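Local coordinates for amino acid amide racemase (Ochrobactrum anthropi, PDB 6GIO), which is a pyridoxal-5'-phosphate-binding enzyme of the class-III aminotransferase family, built on the fold-type I architecture of PLP-dependent enzymes, at residues R96-G100 and M250-Q254; A62-V67 and A304-V309; P366-T372 and Y388-N394. Residues are numbered along the deposited sequence.

Overall arrangement
All three contacts belong to one class-III aminotransferase chain, which pairs with a second copy. Contacts 1 and 2 are neighbours: their centres lie about 21 Å apart and their nearest atoms about 6 Å. Along the chain contact 1 is nested within the loop that contact 2 closes, and helices 61-72 and 85-97 are consecutive. Helix 300-315, half of contact 2, also packs on I97 and M250 of contact 1, so both helices are tied to it. Contact 3 follows in sequence across the chain's centre, about 32 Å from contact 1 and 36 Å from contact 2 between centres; it is a separate, local closure at the turn between strands 384-389 and 395-398, whereas contact 1 adjoins the sheet containing strand 262-265.

Contact 1: residues R96-G100 and M250-Q254; sequences RITPG and MHCFQ
The 96-100 segment leads from helix 85-97 into an extended strip: I97 has phi/psi -82/-8, and T98 and P99 take extended angles of -110/120 and -63/152. Opposite it, M250 (-62/-48) and extended H251 (-115/132) lead into a 3-10 segment at 252-254, where the backbone N of Q254 bonds to O of H251 at 2.9 Å. CA atoms lie 8.0 Å apart for I97-M250, 7.9 Å for T98-H251 and 9.4 Å for P99-Q254, so side chains bridge the gap. H251, chi1 m and chi2 -68°, donates from NE2 to the I97 carbonyl O at 2.9 Å, tying an imidazole to the backbone. This joins helix 85-97 to the loop between strands 234-238 and 262-265 of the PLP-binding domain, with the F253 side chain about 12 Å from the bound pyridoxal-5'-phosphate. Within that loop, Q254 OE1 accepts the H251 backbone N at 3.1 Å. I97 (p, t) places CD1 4.1 Å from CE of M250 (t, p). P99 CD rests 3.9 Å from H251 CD2 and 4.2 Å from F253 CZ, while T98 CG2 meets the F253 ring edge at CZ, 4.4 Å away. T98 OG1 is hydrogen-bonded to L94 O, one helical turn back.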
ATOM      1  N   ARG C  96      -7.583 -21.574  -6.642  1.00 26.87           N
ATOM      2  CA  ARG C  96      -8.689 -22.328  -7.161  1.00 29.23           C
ATOM      3  C   ARG C  96      -9.417 -21.593  -8.297  1.00 28.24           C
ATOM      4  O   ARG C  96      -9.732 -22.205  -9.286  1.00 27.02           O
ATOM      5  CB  ARG C  96      -9.671 -22.643  -6.011  1.00 32.68           C
ATOM      6  CG  ARG C  96     -10.872 -23.512  -6.371  1.00 33.53           C
ATOM      7  CD  ARG C  96     -11.793 -23.759  -5.161  1.00 36.40           C
ATOM      8  NE  ARG C  96     -12.080 -22.514  -4.435  1.00 42.35           N
ATOM      9  CZ  ARG C  96     -13.065 -21.657  -4.721  1.00 41.30           C
ATOM     10  NH1 ARG C  96     -13.924 -21.895  -5.717  1.00 41.70           N
ATOM     11  NH2 ARG C  96     -13.197 -20.552  -3.997  1.00 41.74           N
ATOM     12  N   ILE C  97      -9.704 -20.294  -8.155  1.00 27.00           N
ATOM     13  CA  ILE C  97     -10.465 -19.603  -9.201  1.00 26.25           C
ATOM     14  C   ILE C  97      -9.649 -19.126 -10.410  1.00 28.35           C
ATOM     15  O   ILE C  97     -10.203 -18.633 -11.383  1.00 26.92           O
ATOM     16  CB  ILE C  97     -11.294 -18.412  -8.646  1.00 25.64           C
ATOM     17  CG1 ILE C  97     -10.428 -17.222  -8.268  1.00 24.64           C
ATOM     18  CG2 ILE C  97     -12.161 -18.871  -7.492  1.00 26.20           C
ATOM     19  CD1 ILE C  97     -11.209 -15.908  -8.141  1.00 24.63           C
ATOM     20  N   THR C  98      -8.330 -19.219 -10.350  1.00 30.61           N
ATOM     21  CA  THR C  98      -7.536 -18.711 -11.433  1.00 31.75           C
ATOM     22  C   THR C  98      -6.934 -19.919 -12.139  1.00 33.93           C
ATOM     23  O   THR C  98      -6.217 -20.687 -11.543  1.00 33.43           O
ATOM     24  CB  THR C  98      -6.437 -17.733 -10.947  1.00 32.91           C
ATOM     25  OG1 THR C  98      -7.022 -16.694 -10.127  1.00 33.27           O
ATOM     26  CG2 THR C  98      -5.735 -17.083 -12.142  1.00 33.00           C
ATOM     27  N   PRO C  99      -7.241 -20.100 -13.424  1.00 39.75           N
ATOM     28  CA  PRO C  99      -6.605 -21.246 -14.086  1.00 38.32           C
ATOM     29  C   PRO C  99      -5.088 -21.092 -14.122  1.00 37.68           C
ATOM     30  O   PRO C  99      -4.549 -19.972 -14.123  1.00 36.75           O
ATOM     31  CB  PRO C  99      -7.176 -21.203 -15.495  1.00 38.73           C
ATOM     32  CG  PRO C  99      -7.501 -19.757 -15.726  1.00 41.39           C
ATOM     33  CD  PRO C  99      -7.907 -19.197 -14.379  1.00 40.44           C
ATOM     34  N   GLY C 100      -4.405 -22.215 -14.152  1.00 35.71           N
ATOM     35  CA  GLY C 100      -2.972 -22.217 -14.024  1.00 40.88           C
ATOM     36  C   GLY C 100      -2.451 -23.634 -13.961  1.00 40.49           C
ATOM     37  O   GLY C 100      -3.194 -24.553 -13.658  1.00 42.57           O
ATOM     38  N   MET C 250     -15.038 -14.562 -15.041  1.00 26.00           N
ATOM     39  CA  MET C 250     -14.395 -14.293 -13.769  1.00 27.51           C
ATOM     40  C   MET C 250     -13.184 -13.388 -14.016  1.00 27.49           C
ATOM     41  O   MET C 250     -13.021 -12.365 -13.356  1.00 26.51           O
ATOM     42  CB  MET C 250     -13.998 -15.600 -13.061  1.00 28.92           C
ATOM     43  CG  MET C 250     -13.318 -15.375 -11.692  1.00 30.13           C
ATOM     44  SD  MET C 250     -14.323 -14.454 -10.468  1.00 33.89           S
ATOM     45  CE  MET C 250     -15.030 -15.810  -9.532  1.00 34.71           C
ATOM     46  N   HIS C 251     -12.361 -13.754 -14.994  1.00 26.80           N
ATOM     47  CA  HIS C 251     -11.196 -12.935 -15.370  1.00 26.46           C
ATOM     48  C   HIS C 251     -11.324 -12.386 -16.775  1.00 26.49           C
ATOM     49  O   HIS C 251     -11.640 -13.131 -17.720  1.00 26.26           O
ATOM     50  CB  HIS C 251      -9.915 -13.750 -15.280  1.00 26.58           C
ATOM     51  CG  HIS C 251      -9.773 -14.500 -14.001  1.00 26.73           C
ATOM     52  ND1 HIS C 251      -9.573 -13.865 -12.791  1.00 24.07           N
ATOM     53  CD2 HIS C 251      -9.788 -15.834 -13.744  1.00 25.59           C
ATOM     54  CE1 HIS C 251      -9.498 -14.781 -11.841  1.00 27.22           C
ATOM     55  NE2 HIS C 251      -9.626 -15.982 -12.391  1.00 24.78           N
ATOM     56  N   CYS C 252     -11.066 -11.086 -16.928  1.00 22.50           N
ATOM     57  CA  CYS C 252     -11.194 -10.495 -18.238  1.00 22.09           C
ATOM     58  C   CYS C 252     -10.310 -11.183 -19.256  1.00 20.41           C
ATOM     59  O   CYS C 252     -10.626 -11.198 -20.402  1.00 19.82           O
ATOM     60  CB  CYS C 252     -10.900  -9.009 -18.228  1.00 22.27           C
ATOM     61  SG  CYS C 252     -11.189  -8.218 -19.841  1.00 22.72           S
ATOM     62  N   PHE C 253      -9.171 -11.722 -18.852  1.00 22.86           N
ATOM     63  CA  PHE C 253      -8.292 -12.373 -19.852  1.00 23.29           C
ATOM     64  C   PHE C 253      -8.901 -13.632 -20.446  1.00 24.28           C
ATOM     65  O   PHE C 253      -8.441 -14.100 -21.519  1.00 25.06           O
ATOM     66  CB  PHE C 253      -6.908 -12.667 -19.275  1.00 22.48           C
ATOM     67  CG  PHE C 253      -6.878 -13.728 -18.216  1.00 22.11           C
ATOM     68  CD1 PHE C 253      -6.803 -15.081 -18.562  1.00 21.87           C
ATOM     69  CD2 PHE C 253      -6.806 -13.392 -16.861  1.00 21.55           C
ATOM     70  CE1 PHE C 253      -6.721 -16.055 -17.585  1.00 20.44           C
ATOM     71  CE2 PHE C 253      -6.680 -14.378 -15.878  1.00 20.46           C
ATOM     72  CZ  PHE C 253      -6.647 -15.701 -16.242  1.00 20.89           C
ATOM     73  N   GLN C 254      -9.921 -14.187 -19.789  1.00 23.22           N
ATOM     74  CA  GLN C 254     -10.567 -15.391 -20.327  1.00 26.63           C
ATOM     75  C   GLN C 254     -11.383 -15.100 -21.596  1.00 26.09           C
ATOM     76  O   GLN C 254     -11.712 -16.023 -22.320  1.00 25.61           O
ATOM     77  CB  GLN C 254     -11.454 -16.088 -19.273  1.00 27.50           C
ATOM     78  CG  GLN C 254     -10.688 -16.640 -18.101  1.00 27.21           C
ATOM     79  CD  GLN C 254     -11.540 -17.186 -16.985  1.00 26.51           C
ATOM     80  OE1 GLN C 254     -12.363 -16.481 -16.389  1.00 23.31           O
ATOM     81  NE2 GLN C 254     -11.262 -18.438 -16.618  1.00 27.24           N
TER

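Contact 2: residues A62-V67 and A304-V309; sequences AIVEAV and AAGRAV
Two helices pack nearly antiparallel through an alanine-rich interface: the 62-67 and 304-309 axes come within 8.2 Å at an angle of 152°, with CA atoms 5.3 Å apart for I63-A305 and 5.4 Å for A66-A304. The small side chains of A62, A66, A304 and A308 all point across the seam and permit this close approach. A66 CB sits 4.0 Å from A304 CB and 4.1 Å from A308 CB, and A62 CB is also 4.1 Å from A308 CB. Along one flank the A305 methyl touches both I63 and V67, and I63 reaches V309. I63, in the m, t rotamer, sets CD1 3.8 Å from CG2 of V309 (t) and CG2 4.3 Å from A305 CB; V67 (t) brings CG2 to 4.1 Å from the same A305 CB. No hydrogen bond crosses. V67 also packs on V67 of the second subunit, so helix 61-72 borders the dimer interface of this fold-type I enzyme. Methyls reach backbone carbonyls too: A66 CB lies 3.5 Å from A304 O, and A308 CB 3.4 Å from A62 O.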
ATOM      1  N   ALA C  62     -22.164  -9.440   3.370  1.00 27.72           N
ATOM      2  CA  ALA C  62     -21.081 -10.441   3.393  1.00 27.99           C
ATOM      3  C   ALA C  62     -19.771  -9.771   3.833  1.00 29.15           C
ATOM      4  O   ALA C  62     -18.979 -10.327   4.596  1.00 27.89           O
ATOM      5  CB  ALA C  62     -20.911 -11.107   2.032  1.00 25.99           C
ATOM      6  N   ILE C  63     -19.546  -8.559   3.347  1.00 26.97           N
ATOM      7  CA  ILE C  63     -18.298  -7.861   3.641  1.00 27.00           C
ATOM      8  C   ILE C  63     -18.361  -7.338   5.063  1.00 25.84           C
ATOM      9  O   ILE C  63     -17.384  -7.482   5.820  1.00 25.79           O
ATOM     10  CB  ILE C  63     -18.022  -6.733   2.638  1.00 26.87           C
ATOM     11  CG1 ILE C  63     -17.733  -7.373   1.271  1.00 28.41           C
ATOM     12  CG2 ILE C  63     -16.858  -5.882   3.104  1.00 25.58           C
ATOM     13  CD1 ILE C  63     -17.713  -6.357   0.171  1.00 28.94           C
ATOM     14  N   VAL C  64     -19.512  -6.774   5.435  1.00 24.95           N
ATOM     15  CA  VAL C  64     -19.723  -6.324   6.814  1.00 25.42           C
ATOM     16  C   VAL C  64     -19.428  -7.485   7.805  1.00 24.96           C
ATOM     17  O   VAL C  64     -18.610  -7.335   8.719  1.00 24.58           O
ATOM     18  CB  VAL C  64     -21.143  -5.775   7.020  1.00 24.77           C
ATOM     19  CG1 VAL C  64     -21.455  -5.631   8.490  1.00 27.20           C
ATOM     20  CG2 VAL C  64     -21.281  -4.428   6.345  1.00 26.79           C
ATOM     21  N   GLU C  65     -20.058  -8.634   7.598  1.00 23.56           N
ATOM     22  CA  GLU C  65     -19.802  -9.797   8.457  1.00 24.86           C
ATOM     23  C   GLU C  65     -18.317 -10.188   8.528  1.00 23.63           C
ATOM     24  O   GLU C  65     -17.819 -10.412   9.612  1.00 25.11           O
ATOM     25  CB  GLU C  65     -20.645 -11.018   8.056  1.00 25.12           C
ATOM     26  N   ALA C  66     -17.623 -10.325   7.397  1.00 24.09           N
ATOM     27  CA  ALA C  66     -16.207 -10.745   7.416  1.00 24.43           C
ATOM     28  C   ALA C  66     -15.335  -9.747   8.169  1.00 23.30           C
ATOM     29  O   ALA C  66     -14.474 -10.133   8.937  1.00 22.13           O
ATOM     30  CB  ALA C  66     -15.673 -10.946   5.992  1.00 23.53           C
ATOM     31  N   VAL C  67     -15.598  -8.460   7.949  1.00 22.44           N
ATOM     32  CA  VAL C  67     -14.858  -7.393   8.604  1.00 23.00           C
ATOM     33  C   VAL C  67     -15.134  -7.382  10.117  1.00 23.26           C
ATOM     34  O   VAL C  67     -14.195  -7.275  10.935  1.00 20.27           O
ATOM     35  CB  VAL C  67     -15.135  -6.026   7.893  1.00 23.82           C
ATOM     36  CG1 VAL C  67     -14.604  -4.838   8.672  1.00 23.10           C
ATOM     37  CG2 VAL C  67     -14.505  -6.042   6.507  1.00 23.46           C
ATOM     38  N   ALA C 304     -10.037 -11.280   4.875  1.00 20.72           N
ATOM     39  CA  ALA C 304     -11.396 -11.745   5.117  1.00 22.00           C
ATOM     40  C   ALA C 304     -12.402 -11.031   4.170  1.00 22.94           C
ATOM     41  O   ALA C 304     -13.286 -11.685   3.604  1.00 22.31           O
ATOM     42  CB  ALA C 304     -11.805 -11.589   6.587  1.00 21.97           C
ATOM     43  N   ALA C 305     -12.277  -9.701   4.004  1.00 23.25           N
ATOM     44  CA  ALA C 305     -13.147  -8.977   3.081  1.00 22.93           C
ATOM     45  C   ALA C 305     -13.031  -9.562   1.656  1.00 23.00           C
ATOM     46  O   ALA C 305     -14.013  -9.741   0.944  1.00 20.11           O
ATOM     47  CB  ALA C 305     -12.835  -7.486   3.098  1.00 21.14           C
ATOM     48  N   GLY C 306     -11.820  -9.873   1.246  1.00 26.40           N
ATOM     49  CA  GLY C 306     -11.612 -10.457  -0.086  1.00 26.35           C
ATOM     50  C   GLY C 306     -12.269 -11.815  -0.263  1.00 25.87           C
ATOM     51  O   GLY C 306     -12.761 -12.148  -1.345  1.00 21.80           O
ATOM     52  N   ARG C 307     -12.261 -12.616   0.801  1.00 26.54           N
ATOM     53  CA  ARG C 307     -12.914 -13.927   0.730  1.00 26.82           C
ATOM     54  C   ARG C 307     -14.403 -13.729   0.522  1.00 25.72           C
ATOM     55  O   ARG C 307     -15.009 -14.451  -0.260  1.00 24.23           O
ATOM     56  CB  ARG C 307     -12.667 -14.753   1.984  1.00 26.55           C
ATOM     57  CG  ARG C 307     -11.241 -15.170   2.139  1.00 28.74           C
ATOM     58  CD  ARG C 307     -11.163 -16.406   2.977  1.00 29.67           C
ATOM     59  NE  ARG C 307     -11.567 -17.557   2.187  1.00 31.35           N
ATOM     60  CZ  ARG C 307     -12.183 -18.632   2.678  1.00 32.98           C
ATOM     61  NH1 ARG C 307     -12.489 -18.728   3.974  1.00 34.32           N
ATOM     62  NH2 ARG C 307     -12.494 -19.616   1.864  1.00 33.41           N
ATOM     63  N   ALA C 308     -14.980 -12.744   1.224  1.00 23.78           N
ATOM     64  CA  ALA C 308     -16.393 -12.433   1.096  1.00 24.32           C
ATOM     65  C   ALA C 308     -16.696 -11.942  -0.310  1.00 23.92           C
ATOM     66  O   ALA C 308     -17.722 -12.288  -0.903  1.00 24.11           O
ATOM     67  CB  ALA C 308     -16.829 -11.390   2.131  1.00 26.00           C
ATOM     68  N   VAL C 309     -15.807 -11.151  -0.884  1.00 22.12           N
ATOM     69  CA  VAL C 309     -16.026 -10.694  -2.262  1.00 22.33           C
ATOM     70  C   VAL C 309     -16.075 -11.883  -3.242  1.00 23.05           C
ATOM     71  O   VAL C 309     -17.032 -12.066  -4.007  1.00 23.48           O
ATOM     72  CB  VAL C 309     -14.968  -9.653  -2.681  1.00 22.23           C
ATOM     73  CG1 VAL C 309     -14.982  -9.438  -4.178  1.00 22.38           C
ATOM     74  CG2 VAL C 309     -15.207  -8.309  -1.962  1.00 22.36           C
TER

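Contact 3: residues P366-T372 and Y388-N394; sequences PAPVTTT and YVGLNAN
This is a loop-on-helix contact at the N-terminal start of helix 369-382, where the lead-in to the helix meets the turn joining strands 384-389 and 395-398. Residues 366-368 are extended, P368 takes the N-cap position, and V369 begins the helix. Opposite, strand residues Y388 and V389 run into a type I turn, G390 to A393, closed by A393 N to G390 O at 3.1 Å; A393 then adopts left-handed angles (58/37). CA atoms approach to 5.8 Å for A367-N394 and 5.6 Å for V369-A393. P366 CG lies 3.5 Å from N392 CB. V369 (p) brings CG2 to 3.7 Å from A393 CB and 3.6 Å from Y388 OH. T372 (m) sets CG2 3.5 Å from CD2 of Y388 (p), while its OG1 makes a weak hydrogen bond back to P368 O at 3.5 Å. N394 ND2 bonds to L357 O, and A367 and N394 both pair with the L357 backbone. Residues 390-394 connect the antiparallel strands 384-389 and 395-398 as a beta hairpin, packed against the start of the preceding helix.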
ATOM      1  N   PRO C 366     -11.531  14.083 -30.182  1.00 29.48           N
ATOM      2  CA  PRO C 366     -12.046  13.991 -28.814  1.00 29.90           C
ATOM      3  C   PRO C 366     -12.795  15.243 -28.397  1.00 26.23           C
ATOM      4  O   PRO C 366     -12.368  16.313 -28.726  1.00 24.54           O
ATOM      5  CB  PRO C 366     -10.782  13.884 -27.941  1.00 31.66           C
ATOM      6  CG  PRO C 366      -9.630  13.673 -28.888  1.00 33.54           C
ATOM      7  CD  PRO C 366     -10.094  13.773 -30.300  1.00 30.40           C
ATOM      8  N   ALA C 367     -13.861  15.125 -27.616  1.00 27.50           N
ATOM      9  CA  ALA C 367     -14.509  16.337 -27.090  1.00 26.51           C
ATOM     10  C   ALA C 367     -13.547  17.027 -26.178  1.00 27.60           C
ATOM     11  O   ALA C 367     -12.671  16.371 -25.594  1.00 28.63           O
ATOM     12  CB  ALA C 367     -15.793  16.022 -26.354  1.00 26.56           C
ATOM     13  N   PRO C 368     -13.688  18.359 -26.053  1.00 27.63           N
ATOM     14  CA  PRO C 368     -12.773  19.047 -25.179  1.00 29.26           C
ATOM     15  C   PRO C 368     -13.062  18.643 -23.733  1.00 29.34           C
ATOM     16  O   PRO C 368     -14.216  18.321 -23.400  1.00 30.21           O
ATOM     17  CB  PRO C 368     -13.036  20.542 -25.451  1.00 29.21           C
ATOM     18  CG  PRO C 368     -14.275  20.627 -26.257  1.00 28.25           C
ATOM     19  CD  PRO C 368     -14.631  19.256 -26.750  1.00 28.65           C
ATOM     20  N   VAL C 369     -12.014  18.616 -22.913  1.00 29.87           N
ATOM     21  CA  VAL C 369     -12.091  18.146 -21.526  1.00 31.69           C
ATOM     22  C   VAL C 369     -13.053  18.987 -20.686  1.00 31.62           C
ATOM     23  O   VAL C 369     -13.675  18.469 -19.757  1.00 31.89           O
ATOM     24  CB  VAL C 369     -10.680  18.104 -20.857  1.00 35.79           C
ATOM     25  CG1 VAL C 369     -10.054  19.487 -20.789  1.00 37.33           C
ATOM     26  CG2 VAL C 369     -10.740  17.513 -19.448  1.00 37.46           C
ATOM     27  N   THR C 370     -13.189  20.268 -21.004  1.00 29.37           N
ATOM     28  CA  THR C 370     -14.159  21.102 -20.303  1.00 30.81           C
ATOM     29  C   THR C 370     -15.626  20.618 -20.479  1.00 31.48           C
ATOM     30  O   THR C 370     -16.431  20.624 -19.516  1.00 34.73           O
ATOM     31  CB  THR C 370     -13.996  22.607 -20.651  1.00 33.73           C
ATOM     32  OG1 THR C 370     -15.079  23.336 -20.066  1.00 43.00           O
ATOM     33  CG2 THR C 370     -14.029  22.848 -22.109  1.00 36.33           C
ATOM     34  N   THR C 371     -15.973  20.169 -21.684  1.00 28.98           N
ATOM     35  CA  THR C 371     -17.269  19.569 -21.942  1.00 28.35           C
ATOM     36  C   THR C 371     -17.445  18.284 -21.132  1.00 28.75           C
ATOM     37  O   THR C 371     -18.450  18.111 -20.462  1.00 27.47           O
ATOM     38  CB  THR C 371     -17.429  19.267 -23.442  1.00 28.71           C
ATOM     39  OG1 THR C 371     -17.304  20.492 -24.146  1.00 29.52           O
ATOM     40  CG2 THR C 371     -18.774  18.624 -23.780  1.00 30.89           C
ATOM     41  N   THR C 372     -16.454  17.403 -21.176  1.00 27.50           N
ATOM     42  CA  THR C 372     -16.505  16.154 -20.422  1.00 28.53           C
ATOM     43  C   THR C 372     -16.648  16.405 -18.906  1.00 27.17           C
ATOM     44  O   THR C 372     -17.487  15.802 -18.249  1.00 30.79           O
ATOM     45  CB  THR C 372     -15.248  15.334 -20.750  1.00 28.58           C
ATOM     46  OG1 THR C 372     -15.165  15.207 -22.185  1.00 33.03           O
ATOM     47  CG2 THR C 372     -15.260  13.955 -20.083  1.00 26.74           C
ATOM     48  N   TYR C 388     -14.212  10.437 -15.833  1.00 27.77           N
ATOM     49  CA  TYR C 388     -13.710  10.161 -17.172  1.00 27.95           C
ATOM     50  C   TYR C 388     -12.258   9.677 -17.199  1.00 27.43           C
ATOM     51  O   TYR C 388     -11.464   9.932 -16.292  1.00 24.21           O
ATOM     52  CB  TYR C 388     -13.842  11.368 -18.080  1.00 29.88           C
ATOM     53  CG  TYR C 388     -13.162  12.611 -17.580  1.00 31.33           C
ATOM     54  CD1 TYR C 388     -11.814  12.845 -17.795  1.00 33.40           C
ATOM     55  CD2 TYR C 388     -13.895  13.565 -16.900  1.00 34.81           C
ATOM     56  CE1 TYR C 388     -11.211  14.016 -17.347  1.00 36.19           C
ATOM     57  CE2 TYR C 388     -13.315  14.722 -16.457  1.00 37.24           C
ATOM     58  CZ  TYR C 388     -11.985  14.952 -16.678  1.00 36.08           C
ATOM     59  OH  TYR C 388     -11.483  16.137 -16.200  1.00 42.09           O
ATOM     60  N   VAL C 389     -11.938   8.992 -18.279  1.00 26.27           N
ATOM     61  CA  VAL C 389     -10.613   8.468 -18.495  1.00 27.06           C
ATOM     62  C   VAL C 389     -10.195   8.780 -19.908  1.00 27.07           C
ATOM     63  O   VAL C 389     -10.873   9.539 -20.612  1.00 23.54           O
ATOM     64  CB  VAL C 389     -10.574   6.947 -18.216  1.00 29.10           C
ATOM     65  CG1 VAL C 389     -10.904   6.712 -16.743  1.00 29.61           C
ATOM     66  CG2 VAL C 389     -11.504   6.166 -19.140  1.00 27.30           C
ATOM     67  N   GLY C 390      -9.031   8.270 -20.294  1.00 27.92           N
ATOM     68  CA  GLY C 390      -8.612   8.269 -21.702  1.00 29.35           C
ATOM     69  C   GLY C 390      -7.405   9.139 -21.947  1.00 27.88           C
ATOM     70  O   GLY C 390      -7.186  10.118 -21.270  1.00 26.15           O
ATOM     71  N   LEU C 391      -6.621   8.792 -22.947  1.00 27.90           N
ATOM     72  CA  LEU C 391      -5.455   9.608 -23.290  1.00 30.93           C
ATOM     73  C   LEU C 391      -5.864  11.025 -23.734  1.00 32.11           C
ATOM     74  O   LEU C 391      -5.035  11.912 -23.704  1.00 30.40           O
ATOM     75  CB  LEU C 391      -4.627   8.918 -24.382  1.00 33.50           C
ATOM     76  CG  LEU C 391      -4.107   7.513 -24.005  1.00 37.04           C
ATOM     77  CD1 LEU C 391      -3.386   6.831 -25.161  1.00 40.01           C
ATOM     78  CD2 LEU C 391      -3.214   7.532 -22.780  1.00 38.60           C
ATOM     79  N   ASN C 392      -7.137  11.226 -24.138  1.00 30.42           N
ATOM     80  CA  ASN C 392      -7.639  12.548 -24.496  1.00 30.44           C
ATOM     81  C   ASN C 392      -8.661  13.127 -23.504  1.00 29.75           C
ATOM     82  O   ASN C 392      -9.305  14.112 -23.803  1.00 29.98           O
ATOM     83  CB  ASN C 392      -8.191  12.488 -25.920  1.00 32.95           C
ATOM     84  CG  ASN C 392      -7.120  12.082 -26.937  1.00 33.17           C
ATOM     85  OD1 ASN C 392      -6.233  12.858 -27.216  1.00 36.70           O
ATOM     86  ND2 ASN C 392      -7.200  10.866 -27.470  1.00 34.12           N
ATOM     87  N   ALA C 393      -8.794  12.537 -22.308  1.00 28.86           N
ATOM     88  CA  ALA C 393      -9.666  13.102 -21.283  1.00 30.10           C
ATOM     89  C   ALA C 393     -11.147  13.256 -21.720  1.00 30.61           C
ATOM     90  O   ALA C 393     -11.818  14.243 -21.360  1.00 29.85           O
ATOM     91  CB  ALA C 393      -9.128  14.440 -20.830  1.00 32.28           C
ATOM     92  N   ASN C 394     -11.628  12.292 -22.499  1.00 27.19           N
ATOM     93  CA  ASN C 394     -12.921  12.397 -23.164  1.00 26.30           C
ATOM     94  C   ASN C 394     -13.785  11.114 -23.097  1.00 24.97           C
ATOM     95  O   ASN C 394     -14.787  11.024 -23.787  1.00 24.48           O
ATOM     96  CB  ASN C 394     -12.658  12.732 -24.615  1.00 25.03           C
ATOM     97  CG  ASN C 394     -12.081  11.563 -25.357  1.00 25.85           C
ATOM     98  OD1 ASN C 394     -11.037  11.019 -24.946  1.00 24.33           O
ATOM     99  ND2 ASN C 394     -12.748  11.155 -26.448  1.00 22.38           N
TER